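Local coordinates for protein probable adenylyl-sulfate kinase (PDB 5CB8) that catalyses the ATP-dependent phosphorylation of adenosine 5'-phosphosulfate to 3'-phosphoadenylyl sulfate, the activated form of sulfate, at residues Lys47-Ser52 with Lys184-Leu189. Residues are numbered along the deposited sequence; the frame is centred on the assembly and turned at random.
Sequences KKLRDS and KIWQKL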
loop_
_atom_site.group_PDB
_atom_site.type_symbol
_atom_site.label_atom_id
_atom_site.label_comp_id
_atom_site.label_asym_id
_atom_site.label_seq_id
_atom_site.Cartn_x
_atom_site.Cartn_y
_atom_site.Cartn_z
ATOM N N LYS B 47 -5.799 15.437 13.530
ATOM C CA LYS B 47 -5.224 16.642 14.128
ATOM C C LYS B 47 -4.860 16.424 15.591
ATOM O O LYS B 47 -3.781 16.829 16.035
ATOM C CB LYS B 47 -6.167 17.844 13.995
ATOM C CG LYS B 47 -5.649 19.108 14.705
ATOM C CD LYS B 47 -6.266 20.384 14.142
ATOM C CE LYS B 47 -5.690 21.638 14.814
ATOM N NZ LYS B 47 -4.329 21.418 15.395
ATOM N N LYS B 48 -5.758 15.782 16.336
ATOM C CA LYS B 48 -5.555 15.571 17.769
ATOM C C LYS B 48 -4.335 14.685 18.004
ATOM O O LYS B 48 -3.524 14.945 18.892
ATOM C CB LYS B 48 -6.810 14.949 18.399
ATOM C CG LYS B 48 -6.887 15.064 19.921
ATOM C CD LYS B 48 -8.224 14.547 20.458
ATOM C CE LYS B 48 -8.247 14.519 21.991
ATOM N NZ LYS B 48 -8.067 15.869 22.592
ATOM N N LEU B 49 -4.207 13.642 17.190
ATOM C CA LEU B 49 -3.074 12.729 17.283
ATOM C C LEU B 49 -1.763 13.406 16.885
ATOM O O LEU B 49 -0.752 13.273 17.585
ATOM C CB LEU B 49 -3.328 11.498 16.416
ATOM C CG LEU B 49 -4.342 10.501 16.978
ATOM C CD1 LEU B 49 -4.747 9.479 15.923
ATOM C CD2 LEU B 49 -3.758 9.799 18.181
ATOM N N ARG B 50 -1.781 14.134 15.768
ATOM C CA ARG B 50 -0.580 14.817 15.289
ATOM C C ARG B 50 -0.108 15.875 16.278
ATOM O O ARG B 50 1.094 16.053 16.473
ATOM C CB ARG B 50 -0.804 15.448 13.909
ATOM C CG ARG B 50 -0.918 14.439 12.766
ATOM C CD ARG B 50 -0.444 15.030 11.428
ATOM N NE ARG B 50 -1.100 14.395 10.283
ATOM C CZ ARG B 50 -0.614 13.353 9.610
ATOM N NH1 ARG B 50 0.547 12.807 9.954
ATOM N NH2 ARG B 50 -1.293 12.850 8.586
ATOM N N ASP B 51 -1.053 16.564 16.911
ATOM C CA ASP B 51 -0.709 17.604 17.882
ATOM C C ASP B 51 -0.128 17.032 19.178
ATOM O O ASP B 51 0.384 17.775 20.016
ATOM C CB ASP B 51 -1.921 18.495 18.182
ATOM C CG ASP B 51 -2.292 19.400 17.011
ATOM O OD1 ASP B 51 -1.504 19.497 16.041
ATOM O OD2 ASP B 51 -3.374 20.028 17.069
ATOM N N SER B 52 -0.203 15.714 19.338
ATOM C CA SER B 52 0.373 15.053 20.506
ATOM C C SER B 52 1.681 14.338 20.166
ATOM O O SER B 52 2.321 13.737 21.039
ATOM C CB SER B 52 -0.631 14.081 21.133
ATOM O OG SER B 52 -1.637 14.785 21.836
ATOM N N LYS B 184 -14.348 9.551 22.316
ATOM C CA LYS B 184 -14.560 8.126 22.573
ATOM C C LYS B 184 -13.507 7.261 21.886
ATOM O O LYS B 184 -13.071 6.250 22.441
ATOM C CB LYS B 184 -15.976 7.685 22.153
ATOM C CG LYS B 184 -17.085 8.214 23.071
ATOM C CD LYS B 184 -18.442 7.538 22.820
ATOM C CE LYS B 184 -19.071 7.959 21.498
ATOM N NZ LYS B 184 -20.498 7.502 21.389
ATOM N N ILE B 185 -13.104 7.650 20.679
ATOM C CA ILE B 185 -12.070 6.906 19.963
ATOM C C ILE B 185 -10.756 7.066 20.724
ATOM O O ILE B 185 -10.074 6.084 21.006
ATOM C CB ILE B 185 -11.929 7.386 18.503
ATOM C CG1 ILE B 185 -13.232 7.122 17.743
ATOM C CG2 ILE B 185 -10.776 6.684 17.808
ATOM C CD1 ILE B 185 -13.325 7.822 16.370
ATOM N N TRP B 186 -10.428 8.304 21.086
ATOM C CA TRP B 186 -9.211 8.604 21.841
ATOM C C TRP B 186 -9.157 7.791 23.126
ATOM O O TRP B 186 -8.124 7.215 23.460
ATOM C CB TRP B 186 -9.155 10.103 22.172
ATOM C CG TRP B 186 -7.853 10.562 22.797
ATOM C CD1 TRP B 186 -7.511 10.524 24.120
ATOM C CD2 TRP B 186 -6.734 11.144 22.112
ATOM N NE1 TRP B 186 -6.242 11.033 24.295
ATOM C CE2 TRP B 186 -5.748 11.421 23.076
ATOM C CE3 TRP B 186 -6.476 11.450 20.772
ATOM C CZ2 TRP B 186 -4.519 11.997 22.741
ATOM C CZ3 TRP B 186 -5.257 12.018 20.444
ATOM C CH2 TRP B 186 -4.298 12.287 21.421
ATOM N N GLN B 187 -10.272 7.746 23.853
ATOM C CA GLN B 187 -10.295 7.061 25.139
ATOM C C GLN B 187 -10.105 5.558 24.958
ATOM O O GLN B 187 -9.472 4.898 25.785
ATOM C CB GLN B 187 -11.599 7.351 25.896
ATOM C CG GLN B 187 -11.593 6.832 27.325
ATOM C CD GLN B 187 -10.483 7.448 28.154
ATOM O OE1 GLN B 187 -10.310 8.669 28.172
ATOM N NE2 GLN B 187 -9.716 6.604 28.837
ATOM N N LYS B 188 -10.650 5.021 23.872
ATOM C CA LYS B 188 -10.490 3.600 23.577
ATOM C C LYS B 188 -9.020 3.293 23.286
ATOM O O LYS B 188 -8.480 2.270 23.731
ATOM C CB LYS B 188 -11.373 3.196 22.394
ATOM C CG LYS B 188 -11.296 1.713 22.034
ATOM C CD LYS B 188 -11.736 0.822 23.202
ATOM C CE LYS B 188 -13.224 0.959 23.481
ATOM N NZ LYS B 188 -13.703 0.040 24.564
ATOM N N LEU B 189 -8.374 4.187 22.540
ATOM C CA LEU B 189 -6.940 4.061 22.270
ATOM C C LEU B 189 -6.117 4.104 23.560
ATOM O O LEU B 189 -5.107 3.402 23.694
ATOM C CB LEU B 189 -6.481 5.174 21.335
ATOM C CG LEU B 189 -6.945 5.107 19.885
ATOM C CD1 LEU B 189 -6.572 6.401 19.179
ATOM C CD2 LEU B 189 -6.330 3.905 19.179
#
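The indole of W186 reaches across to segment 47-52, with K48 laid over one face, S52 OG and the backbone N of L49 at the edge near the ring plane, and L49 CD2 meeting the benzo ring obliquely. K48 makes a CH-pi contact, its CE 3.9 Å from the centroid of the W186 six-membered ring. Beyond CE, a bend at chi4 (61°) turns NZ outward, farther from the ring than CE but closer to its normal, a long cation-pi contact at 5.0 Å from the centroid. Closer to the backbone, K48 CG lies 3.5 Å from W186 CZ3. L49 CD2 comes equally near CZ3 of W186, a purely apolar touch, while S52 OG is 3.7 Å from W186 CH2. W186 swings its ring toward K48 and L49 because chi1 near -173° sets CG trans to the backbone nitrogen. Replacing W186 with an alanine is likely to leave the K48 methylenes and ammonium without an aromatic surface and open a gap beside L49. L49 also packs on Y54, and W186 on I195. The contact joins the helix following the probable ATP-binding P-loop to helix 178-191, whose I185 and L189 pack on strands 26-31 and 122-127 of the parallel sheet.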